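Local coordinates for protein lytic Polysaccharide Monooxygenase (Phytophthora infestans, PDB 6Z5Y) that probably uses a bound copper ion to cleave pectin oxidatively during plant infection, this chain being the copper-binding catalytic part of a longer secreted protein, at residues 148-153 with 159-164; 58-61 with 65-68; 99-102 with 107-110; 117-122 with 128-133. One frame throughout, in Å; residues are numbered along the deposited sequence. Where two conformers were deposited one is given.

Contact 1: 148-153 with 159-164; sequences YWLALQ and TVWQAY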
loop_
_atom_site.group_PDB
_atom_site.type_symbol
_atom_site.label_atom_id
_atom_site.label_comp_id
_atom_site.label_asym_id
_atom_site.label_seq_id
_atom_site.Cartn_x
_atom_site.Cartn_y
_atom_site.Cartn_z
ATOM N N TYR A 148 -1.041 1.204 2.026
ATOM C CA TYR A 148 0.116 0.437 2.511
ATOM C C TYR A 148 0.340 -0.715 1.555
ATOM O O TYR A 148 -0.619 -1.444 1.248
ATOM C CB TYR A 148 -0.148 -0.112 3.898
ATOM C CG TYR A 148 -0.412 0.907 4.973
ATOM C CD1 TYR A 148 -1.660 1.451 5.178
ATOM C CD2 TYR A 148 0.621 1.316 5.817
ATOM C CE1 TYR A 148 -1.860 2.401 6.193
ATOM C CE2 TYR A 148 0.440 2.246 6.822
ATOM C CZ TYR A 148 -0.806 2.794 7.007
ATOM O OH TYR A 148 -1.050 3.707 8.014
ATOM N N TRP A 149 1.585 -0.932 1.210
ATOM C CA TRP A 149 1.951 -2.052 0.327
ATOM C C TRP A 149 3.289 -2.595 0.828
ATOM O O TRP A 149 4.267 -1.840 0.941
ATOM C CB TRP A 149 2.053 -1.582 -1.122
ATOM C CG TRP A 149 2.476 -2.585 -2.148
ATOM C CD1 TRP A 149 2.278 -3.930 -2.143
ATOM C CD2 TRP A 149 3.114 -2.261 -3.390
ATOM N NE1 TRP A 149 2.791 -4.476 -3.287
ATOM C CE2 TRP A 149 3.276 -3.470 -4.092
ATOM C CE3 TRP A 149 3.529 -1.065 -3.983
ATOM C CZ2 TRP A 149 3.870 -3.509 -5.362
ATOM C CZ3 TRP A 149 4.123 -1.109 -5.217
ATOM C CH2 TRP A 149 4.294 -2.306 -5.902
ATOM N N LEU A 150 3.298 -3.874 1.160
ATOM C CA LEU A 150 4.545 -4.581 1.492
ATOM C C LEU A 150 4.930 -5.411 0.290
ATOM O O LEU A 150 4.353 -6.482 0.038
ATOM C CB LEU A 150 4.312 -5.451 2.708
ATOM C CG LEU A 150 5.579 -6.103 3.247
ATOM C CD1 LEU A 150 6.447 -5.077 3.917
ATOM C CD2 LEU A 150 5.290 -7.272 4.133
ATOM N N ALA A 151 5.858 -4.859 -0.499
ATOM C CA ALA A 151 6.327 -5.545 -1.701
ATOM C C ALA A 151 7.425 -6.508 -1.301
ATOM O O ALA A 151 8.286 -6.219 -0.457
ATOM C CB ALA A 151 6.823 -4.544 -2.699
ATOM N N LEU A 152 7.357 -7.688 -1.873
ATOM C CA LEU A 152 8.316 -8.789 -1.661
ATOM C C LEU A 152 9.108 -8.919 -2.961
ATOM O O LEU A 152 8.499 -9.101 -4.031
ATOM C CB LEU A 152 7.544 -10.070 -1.346
ATOM C CG LEU A 152 6.498 -9.961 -0.243
ATOM C CD1 LEU A 152 5.693 -11.250 -0.191
ATOM C CD2 LEU A 152 7.151 -9.676 1.108
ATOM N N GLN A 153 10.426 -8.801 -2.907
ATOM C CA GLN A 153 11.209 -8.848 -4.174
ATOM C C GLN A 153 12.537 -9.519 -3.866
ATOM O O GLN A 153 12.995 -9.541 -2.715
ATOM C CB GLN A 153 11.395 -7.473 -4.851
ATOM C CG GLN A 153 12.168 -7.498 -6.182
ATOM C CD GLN A 153 12.309 -6.142 -6.849
ATOM O OE1 GLN A 153 12.322 -5.094 -6.188
ATOM N NE2 GLN A 153 12.453 -6.155 -8.166
ATOM N N THR A 159 15.967 -12.010 -0.807
ATOM C CA THR A 159 14.641 -11.435 -0.585
ATOM C C THR A 159 14.765 -10.155 0.238
ATOM O O THR A 159 15.428 -10.146 1.260
ATOM C CB THR A 159 13.701 -12.425 0.107
ATOM O OG1 THR A 159 13.597 -13.601 -0.704
ATOM C CG2 THR A 159 12.317 -11.860 0.343
ATOM N N VAL A 160 14.044 -9.142 -0.198
ATOM C CA VAL A 160 13.841 -7.918 0.596
ATOM C C VAL A 160 12.348 -7.650 0.701
ATOM O O VAL A 160 11.535 -8.156 -0.075
ATOM C CB VAL A 160 14.531 -6.697 -0.031
ATOM C CG1 VAL A 160 16.030 -6.929 -0.070
ATOM C CG2 VAL A 160 14.006 -6.314 -1.406
ATOM N N TRP A 161 12.038 -6.841 1.690
ATOM C CA TRP A 161 10.731 -6.201 1.856
ATOM C C TRP A 161 10.886 -4.724 1.496
ATOM O O TRP A 161 11.774 -4.043 2.020
ATOM C CB TRP A 161 10.241 -6.341 3.299
ATOM C CG TRP A 161 9.796 -7.706 3.737
ATOM C CD1 TRP A 161 9.881 -8.879 3.058
ATOM C CD2 TRP A 161 9.160 -8.029 4.988
ATOM N NE1 TRP A 161 9.323 -9.886 3.812
ATOM C CE2 TRP A 161 8.829 -9.378 4.966
ATOM C CE3 TRP A 161 8.756 -7.267 6.076
ATOM C CZ2 TRP A 161 8.168 -10.009 6.006
ATOM C CZ3 TRP A 161 8.092 -7.886 7.117
ATOM C CH2 TRP A 161 7.804 -9.239 7.075
ATOM N N GLN A 162 10.013 -4.218 0.630
ATOM C CA GLN A 162 9.944 -2.789 0.325
ATOM C C GLN A 162 8.615 -2.267 0.865
ATOM O O GLN A 162 7.569 -2.852 0.618
ATOM C CB GLN A 162 10.021 -2.533 -1.158
ATOM C CG GLN A 162 11.353 -2.918 -1.759
ATOM C CD GLN A 162 11.315 -2.928 -3.264
ATOM O OE1 GLN A 162 10.271 -2.793 -3.895
ATOM N NE2 GLN A 162 12.470 -3.116 -3.859
ATOM N N ALA A 163 8.666 -1.164 1.578
ATOM C CA ALA A 163 7.472 -0.550 2.152
ATOM C C ALA A 163 7.083 0.639 1.314
ATOM O O ALA A 163 7.866 1.584 1.198
ATOM C CB ALA A 163 7.733 -0.106 3.566
ATOM N N TYR A 164 5.827 0.630 0.856
ATOM C CA TYR A 164 5.252 1.779 0.152
ATOM C C TYR A 164 4.086 2.264 1.007
ATOM O O TYR A 164 3.226 1.473 1.416
ATOM C CB TYR A 164 4.768 1.384 -1.242
ATOM C CG TYR A 164 5.860 0.891 -2.147
ATOM C CD1 TYR A 164 6.254 -0.423 -2.097
ATOM C CD2 TYR A 164 6.502 1.743 -3.035
ATOM C CE1 TYR A 164 7.265 -0.902 -2.901
ATOM C CE2 TYR A 164 7.550 1.279 -3.825
ATOM C CZ TYR A 164 7.912 -0.055 -3.767
ATOM O OH TYR A 164 8.944 -0.516 -4.553
#
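Trp149 holds CG trans to its backbone N (chi1 177°), whereas Tyr164 turns CG back beside N (chi1 -62°); from neighbouring antiparallel strands the two side chains therefore run alongside each other and form an offset stack. The ring centroids are 4.5 Å apart and the planes 29° from parallel. It is the benzo half of the indole that overlaps the phenol, CE3 of Trp149 lying 3.4 Å from CD1 of Tyr164. Ala151, with a methyl small enough to sit beside two large rings, brings CB to 3.7 Å from CE1 at the edge of Tyr164. The Tyr164 hydroxyl donates to OE1 of Gln162 at 2.7 Å, arriving from above the plane of that carbonyl, and is also hydrogen-bonded to the backbone N of His1. This face of the hairpin formed by strands 143-155 and 158-170, in the immunoglobulin-like beta sandwich of LPMOs, thus carries the copper site: Tyr164 joins His1 and His96 around the metal. Paired backbone hydrogen bonds join Trp149 with Tyr164, Ala151 with Gln162 and Gln153 with Val160. Leucines suit the other face, where their branched ends place methyl groups on the indole of Trp161: CD2 of Leu150 lies 4.0 Å from the centroid of the Trp161 six-membered ring, over its face, while CD2 of Leu152 approaches CD1 of Trp161 obliquely at 3.4 Å. The Trp161 ring also makes edge-to-face contacts with Trp27 and Trp31.

Contact 2: 58-61 with 65-68; sequences SLMD and VFGE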
loop_
_atom_site.group_PDB
_atom_site.type_symbol
_atom_site.label_atom_id
_atom_site.label_comp_id
_atom_site.label_asym_id
_atom_site.label_seq_id
_atom_site.Cartn_x
_atom_site.Cartn_y
_atom_site.Cartn_z
ATOM N N SER A 58 -1.052 -2.417 10.493
ATOM C CA SER A 58 -0.678 -2.832 11.866
ATOM C C SER A 58 0.813 -3.175 11.912
ATOM O O SER A 58 1.454 -3.018 12.933
ATOM C CB SER A 58 -1.509 -4.009 12.325
ATOM O OG SER A 58 -2.882 -3.633 12.443
ATOM N N LEU A 59 1.314 -3.767 10.838
ATOM C CA LEU A 59 2.742 -4.120 10.741
ATOM C C LEU A 59 3.616 -2.868 10.717
ATOM O O LEU A 59 4.674 -2.830 11.365
ATOM C CB LEU A 59 2.975 -4.972 9.496
ATOM C CG LEU A 59 4.414 -5.361 9.167
ATOM C CD1 LEU A 59 4.967 -6.275 10.239
ATOM C CD2 LEU A 59 4.443 -6.008 7.799
ATOM N N MET A 60 3.190 -1.885 9.950
ATOM C CA MET A 60 4.050 -0.708 9.688
ATOM C C MET A 60 3.868 0.412 10.723
ATOM O O MET A 60 4.876 1.039 11.094
ATOM C CB MET A 60 3.798 -0.157 8.286
ATOM C CG MET A 60 4.178 -1.128 7.194
ATOM S SD MET A 60 4.214 -0.300 5.616
ATOM C CE MET A 60 4.648 -1.665 4.544
ATOM N N ASP A 61 2.640 0.735 11.106
ATOM C CA ASP A 61 2.403 1.935 11.911
ATOM C C ASP A 61 3.158 1.826 13.236
ATOM O O ASP A 61 3.046 0.848 13.964
ATOM C CB ASP A 61 0.927 2.110 12.204
ATOM C CG ASP A 61 0.096 2.773 11.130
ATOM O OD1 ASP A 61 0.649 3.131 10.056
ATOM O OD2 ASP A 61 -1.112 2.988 11.412
ATOM N N VAL A 65 11.371 0.517 11.840
ATOM C CA VAL A 65 12.113 0.008 10.674
ATOM C C VAL A 65 11.340 0.245 9.390
ATOM O O VAL A 65 11.941 0.115 8.321
ATOM C CB VAL A 65 12.572 -1.448 10.771
ATOM C CG1 VAL A 65 13.514 -1.643 11.924
ATOM C CG2 VAL A 65 11.422 -2.421 10.735
ATOM N N PHE A 66 10.056 0.587 9.469
ATOM C CA PHE A 66 9.278 0.895 8.258
ATOM C C PHE A 66 9.375 2.363 7.879
ATOM O O PHE A 66 8.822 2.724 6.834
ATOM C CB PHE A 66 7.846 0.394 8.388
ATOM C CG PHE A 66 7.785 -1.086 8.277
ATOM C CD1 PHE A 66 7.861 -1.643 7.021
ATOM C CD2 PHE A 66 7.730 -1.926 9.363
ATOM C CE1 PHE A 66 7.799 -3.005 6.835
ATOM C CE2 PHE A 66 7.698 -3.298 9.191
ATOM C CZ PHE A 66 7.733 -3.832 7.914
ATOM N N GLY A 67 10.067 3.186 8.643
ATOM C CA GLY A 67 10.356 4.550 8.219
ATOM C C GLY A 67 9.183 5.486 8.393
ATOM O O GLY A 67 8.164 5.183 9.015
ATOM N N GLU A 68 9.338 6.665 7.807
ATOM C CA GLU A 68 8.477 7.840 8.017
ATOM C C GLU A 68 7.009 7.475 7.744
ATOM O O GLU A 68 6.683 6.920 6.663
ATOM C CB GLU A 68 8.888 8.929 7.020
ATOM C CG GLU A 68 9.980 9.884 7.457
ATOM C CD GLU A 68 9.980 11.058 6.490
ATOM O OE1 GLU A 68 8.948 11.770 6.421
ATOM O OE2 GLU A 68 10.977 11.214 5.764
#
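A Met-aromatic contact joins the last turn of helix 56-60 to the short 3-10 segment that follows it, with Met60 and Leu59 on the helical side and Phe66 on the other. The CA-CB bond of Phe66 is directed at the helix end, and its ring lies against the last residues of the helix. Met60 meets it from over one face: CG lies 3.9 Å from the Phe66 ring centroid, 21° off the normal, which makes this methylene a CH-pi donor. With chi2 and chi3 both near trans, the rest of the methionine chain is extended and runs past the ring. SD of Met60 consequently sits obliquely, 4.8 Å from the Phe66 centroid, and the terminal CE reaches 4.1 Å from CE1. An unbranched, flexible thioether suits this place because it can follow the flat ring over several atoms. Leu59 touches another part of the same ring, its branch point CG lying 3.9 Å from CZ of Phe66, and the two side chains cross at about a right angle. The carbonyl oxygen of Leu59 lies 3.8 Å from CE2 of Phe66, in an oblique position; it is hydrogen-bonded to ND2 of Asn63 within the turn. No hydrogen bond spans the two segments, so van der Waals packing, with the CH-pi and sulfur-aromatic contacts, joins them, although Lys165 NZ also holds 65-68 through hydrogen bonds to the carbonyls of Phe66 and Glu68. The arrangement is that of a small hydrophobic cluster at a helix C-terminus, laid on Leu150 and Ala163 of the beta-sandwich sheet.

Contact 3: 99-102 with 107-110; sequences PCEI and KMVL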
loop_
_atom_site.group_PDB
_atom_site.type_symbol
_atom_site.label_atom_id
_atom_site.label_comp_id
_atom_site.label_asym_id
_atom_site.label_seq_id
_atom_site.Cartn_x
_atom_site.Cartn_y
_atom_site.Cartn_z
ATOM N N PRO A 99 1.157 -8.078 -0.148
ATOM C CA PRO A 99 -0.139 -7.560 0.256
ATOM C C PRO A 99 -0.193 -6.029 0.223
ATOM O O PRO A 99 0.792 -5.333 0.480
ATOM C CB PRO A 99 -0.256 -8.061 1.700
ATOM C CG PRO A 99 1.186 -8.149 2.173
ATOM C CD PRO A 99 1.947 -8.635 0.959
ATOM N N CYS A 100 -1.392 -5.530 -0.022
ATOM C CA CYS A 100 -1.631 -4.090 0.039
ATOM C C CYS A 100 -3.045 -3.857 0.525
ATOM O O CYS A 100 -3.910 -4.760 0.558
ATOM C CB CYS A 100 -1.310 -3.369 -1.261
ATOM S SG CYS A 100 -2.591 -3.361 -2.517
ATOM N N GLU A 101 -3.286 -2.616 0.938
ATOM C CA GLU A 101 -4.573 -2.249 1.507
ATOM C C GLU A 101 -4.746 -0.745 1.456
ATOM O O GLU A 101 -3.785 0.021 1.406
ATOM C CB GLU A 101 -4.712 -2.818 2.908
ATOM C CG GLU A 101 -3.663 -2.300 3.854
ATOM C CD GLU A 101 -3.484 -3.153 5.096
ATOM O OE1 GLU A 101 -3.220 -4.371 4.948
ATOM O OE2 GLU A 101 -3.515 -2.605 6.197
ATOM N N ILE A 102 -6.007 -0.352 1.496
ATOM C CA ILE A 102 -6.429 1.070 1.518
ATOM C C ILE A 102 -7.351 1.254 2.706
ATOM O O ILE A 102 -8.319 0.471 2.885
ATOM C CB ILE A 102 -7.127 1.466 0.221
ATOM C CG1 ILE A 102 -6.220 1.281 -0.985
ATOM C CG2 ILE A 102 -7.616 2.915 0.297
ATOM C CD1 ILE A 102 -6.891 1.436 -2.333
ATOM N N LYS A 107 -11.179 2.999 8.811
ATOM C CA LYS A 107 -11.960 1.971 8.094
ATOM C C LYS A 107 -11.105 1.378 6.997
ATOM O O LYS A 107 -10.694 2.095 6.062
ATOM C CB LYS A 107 -13.201 2.608 7.502
ATOM C CG LYS A 107 -14.140 1.636 6.813
ATOM C CD LYS A 107 -15.331 2.345 6.212
ATOM C CE LYS A 107 -16.300 1.479 5.459
ATOM N NZ LYS A 107 -17.431 2.280 4.927
ATOM N N MET A 108 -10.838 0.108 7.055
ATOM C CA MET A 108 -10.142 -0.578 5.950
ATOM C C MET A 108 -11.181 -0.821 4.844
ATOM O O MET A 108 -12.183 -1.512 5.084
ATOM C CB MET A 108 -9.467 -1.883 6.373
ATOM C CG MET A 108 -8.354 -2.317 5.403
ATOM S SD MET A 108 -7.511 -3.865 5.823
ATOM C CE MET A 108 -8.914 -4.967 5.666
ATOM N N VAL A 109 -10.978 -0.243 3.705
ATOM C CA VAL A 109 -11.934 -0.314 2.591
ATOM C C VAL A 109 -11.492 -1.253 1.493
ATOM O O VAL A 109 -12.351 -1.628 0.685
ATOM C CB VAL A 109 -12.259 1.074 2.038
ATOM C CG1 VAL A 109 -12.982 1.904 3.091
ATOM C CG2 VAL A 109 -11.049 1.815 1.509
ATOM N N LEU A 110 -10.249 -1.652 1.432
ATOM C CA LEU A 110 -9.786 -2.592 0.412
ATOM C C LEU A 110 -8.565 -3.300 0.968
ATOM O O LEU A 110 -7.714 -2.671 1.620
ATOM C CB LEU A 110 -9.476 -1.862 -0.895
ATOM C CG LEU A 110 -8.888 -2.742 -2.001
ATOM C CD1 LEU A 110 -9.456 -2.355 -3.348
ATOM C CD2 LEU A 110 -7.352 -2.690 -2.049
#
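A classic beta bulge interrupts the hairpin of strands 100-104 and 107-112: Val109 and Leu110 both stand opposite the single residue Ile102. The oxygen of Ile102 accepts two N-H groups, from Val109 N at 2.9 Å and from Leu110 N at 3.2 Å, the second lying on a lone pair. In return, Ile102 N donates to Leu110 O at 2.9 Å, an almost straight bond of 166°. The extra residue fits because Val109 adopts a nearly helical psi of -16°. Strand 107-112 is the outermost strand of the five-stranded sheet of the LPMO beta sandwich, and through 100-104 it is joined to strand 143-155. Branched aliphatic residues suit the inner face, where Ile102 and Leu110 meet Phe130 and CD1 of Ile102 reaches 4.2 Å from CD2 of Leu110. CG2 of Ile102 lies 3.8 Å from CG2 of Val109. Glu101 passes CB 3.3 Å from Leu110 O, and its side chain crosses that of Met108 at about a right angle, CD 4.2 Å from SD. The buried carboxylate receives Trp103 NE1 and the backbone N-H groups of Val56 and Arg57 at the start of helix 56-60, which would probably stabilise its negative charge. Cys100 is disulfide-bonded to Cys115.

Contact 4: 117-122 with 128-133; sequences SAYGDG and AVFKPV
The Tyr119 ring is sandwiched between Phe130 and its own neighbour Ala118. CD1 of Phe130 lies 3.5 Å above one face, toward the rim, and CB of Ala118 lies 3.6 Å above the centre of the opposite face, where the small methyl fits closely. The two aromatic planes meet obliquely at 57°, with CD2 of Tyr119 and CD1 of Phe130 in contact. At the ring edge, a water in the plane of the phenol is hydrogen-bonded to Tyr119 OH at 2.7 Å and donates to Lys131 O at 2.8 Å. Tyrosine suits this partly exposed place, since its carbons pack inward while its hydroxyl, through the water, reaches the carbonyl of Lys131. With CG beside N (chi1 -55°), the ring lies against the chain at Val129, whose O is 3.4 Å from Tyr119 CB. The Tyr119 carbonyl ties the backbones: its O accepts Val129 N at 3.1 Å and meets CA of Ala128 at 3.2 Å in a C-H...O contact. Helix 115-119 is thereby fastened to strand 129-130, which pairs with strand 88-90, while Phe130 reaches Cys100 and Ile102 of strand 100-104 and Leu110 of strand 107-112 in the sandwich interior.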
loop_
_atom_site.group_PDB
_atom_site.type_symbol
_atom_site.label_atom_id
_atom_site.label_comp_id
_atom_site.label_asym_id
_atom_site.label_seq_id
_atom_site.Cartn_x
_atom_site.Cartn_y
_atom_site.Cartn_z
ATOM N N SER A 117 -1.471 -9.683 -8.435
ATOM C CA SER A 117 -2.380 -10.569 -9.177
ATOM C C SER A 117 -3.798 -10.011 -9.162
ATOM O O SER A 117 -4.544 -10.294 -10.074
ATOM C CB SER A 117 -2.318 -11.988 -8.681
ATOM O OG SER A 117 -2.580 -12.109 -7.301
ATOM N N ALA A 118 -4.187 -9.217 -8.188
ATOM C CA ALA A 118 -5.591 -8.785 -8.051
ATOM C C ALA A 118 -5.906 -7.577 -8.916
ATOM O O ALA A 118 -7.059 -7.450 -9.334
ATOM C CB ALA A 118 -5.897 -8.494 -6.618
ATOM N N TYR A 119 -4.961 -6.659 -9.077
ATOM C CA TYR A 119 -5.256 -5.280 -9.558
ATOM C C TYR A 119 -4.467 -4.863 -10.775
ATOM O O TYR A 119 -4.776 -3.759 -11.280
ATOM C CB TYR A 119 -5.067 -4.243 -8.469
ATOM C CG TYR A 119 -5.887 -4.584 -7.259
ATOM C CD1 TYR A 119 -7.275 -4.676 -7.312
ATOM C CD2 TYR A 119 -5.258 -4.825 -6.045
ATOM C CE1 TYR A 119 -7.992 -5.038 -6.184
ATOM C CE2 TYR A 119 -5.972 -5.126 -4.902
ATOM C CZ TYR A 119 -7.339 -5.271 -4.980
ATOM O OH TYR A 119 -7.988 -5.650 -3.837
ATOM N N GLY A 120 -3.547 -5.675 -11.198
ATOM C CA GLY A 120 -2.883 -5.367 -12.465
ATOM C C GLY A 120 -2.604 -6.615 -13.253
ATOM O O GLY A 120 -3.080 -7.689 -12.872
ATOM N N ASP A 121 -1.843 -6.467 -14.338
ATOM C CA ASP A 121 -1.487 -7.622 -15.221
ATOM C C ASP A 121 -0.010 -8.011 -15.011
ATOM O O ASP A 121 0.484 -8.818 -15.808
ATOM C CB ASP A 121 -1.881 -7.321 -16.677
ATOM C CG ASP A 121 -1.063 -6.231 -17.347
ATOM O OD1 ASP A 121 -0.038 -5.815 -16.745
ATOM O OD2 ASP A 121 -1.377 -5.975 -18.574
ATOM N N GLY A 122 0.668 -7.529 -13.979
ATOM C CA GLY A 122 2.062 -7.880 -13.652
ATOM C C GLY A 122 3.080 -7.066 -14.434
ATOM O O GLY A 122 4.300 -7.187 -14.103
ATOM N N ALA A 128 -2.636 -0.196 -12.833
ATOM C CA ALA A 128 -3.383 -0.966 -11.834
ATOM C C ALA A 128 -4.522 -0.125 -11.266
ATOM O O ALA A 128 -4.330 1.035 -10.959
ATOM C CB ALA A 128 -2.476 -1.446 -10.724
ATOM N N VAL A 129 -5.659 -0.751 -11.112
ATOM C CA VAL A 129 -6.871 -0.103 -10.592
ATOM C C VAL A 129 -7.334 -0.921 -9.409
ATOM O O VAL A 129 -7.567 -2.122 -9.512
ATOM C CB VAL A 129 -7.966 0.021 -11.657
ATOM C CG1 VAL A 129 -9.197 0.650 -11.012
ATOM C CG2 VAL A 129 -7.498 0.803 -12.840
ATOM N N PHE A 130 -7.472 -0.235 -8.285
ATOM C CA PHE A 130 -7.980 -0.847 -7.037
ATOM C C PHE A 130 -9.487 -0.669 -6.996
ATOM O O PHE A 130 -9.976 0.450 -7.140
ATOM C CB PHE A 130 -7.365 -0.149 -5.834
ATOM C CG PHE A 130 -5.857 -0.211 -5.794
ATOM C CD1 PHE A 130 -5.182 -1.337 -5.402
ATOM C CD2 PHE A 130 -5.108 0.891 -6.186
ATOM C CE1 PHE A 130 -3.789 -1.377 -5.414
ATOM C CE2 PHE A 130 -3.724 0.861 -6.195
ATOM C CZ PHE A 130 -3.075 -0.277 -5.820
ATOM N N LYS A 131 -10.197 -1.768 -6.763
ATOM C CA LYS A 131 -11.650 -1.744 -6.642
ATOM C C LYS A 131 -12.091 -2.991 -5.905
ATOM O O LYS A 131 -11.407 -4.009 -5.898
ATOM C CB LYS A 131 -12.170 -1.804 -8.051
ATOM C CG LYS A 131 -12.164 -3.192 -8.711
ATOM C CD LYS A 131 -10.821 -3.852 -9.064
ATOM C CE LYS A 131 -11.030 -5.081 -9.942
ATOM N NZ LYS A 131 -9.822 -5.945 -10.063
ATOM N N PRO A 132 -13.253 -2.916 -5.244
ATOM C CA PRO A 132 -14.075 -1.720 -5.033
ATOM C C PRO A 132 -13.553 -0.868 -3.878
ATOM O O PRO A 132 -13.000 -1.403 -2.918
ATOM C CB PRO A 132 -15.452 -2.287 -4.656
ATOM C CG PRO A 132 -15.076 -3.600 -3.910
ATOM C CD PRO A 132 -13.849 -4.108 -4.620
ATOM N N VAL A 133 -13.723 0.440 -3.999
ATOM C CA VAL A 133 -13.387 1.389 -2.915
ATOM C C VAL A 133 -14.622 2.244 -2.660
ATOM O O VAL A 133 -15.002 3.044 -3.513
ATOM C CB VAL A 133 -12.165 2.254 -3.257
ATOM C CG1 VAL A 133 -11.836 3.202 -2.092
ATOM C CG2 VAL A 133 -10.952 1.402 -3.644
HETATM O O HOH W 1 -10.631 -5.849 -3.979
#

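How the contacts relate
From the N terminus the contacts follow in series as 2, 3, 4 and 1, each closing a short loop of three to five residues; none nests in or crosses another. Contact 2 brings the 3-10 segment at 65-66 back against the end of helix 56-60, and its Met60 and Phe66 pack on Ala163 of contact 1, while Asp61 OD1 and Tyr148 OH are probably hydrogen-bonded. Contact 3 turns one hairpin and contact 1 the next; strands 100-104 and 143-155 are neighbours in one sheet, joined through Glu101 N and Tyr148 O. Contact 4 joins helix 115-119 to strand 129-130 of the three-stranded sheet; the two sheets meet where it packs on Leu110 and Cys100 of contact 3.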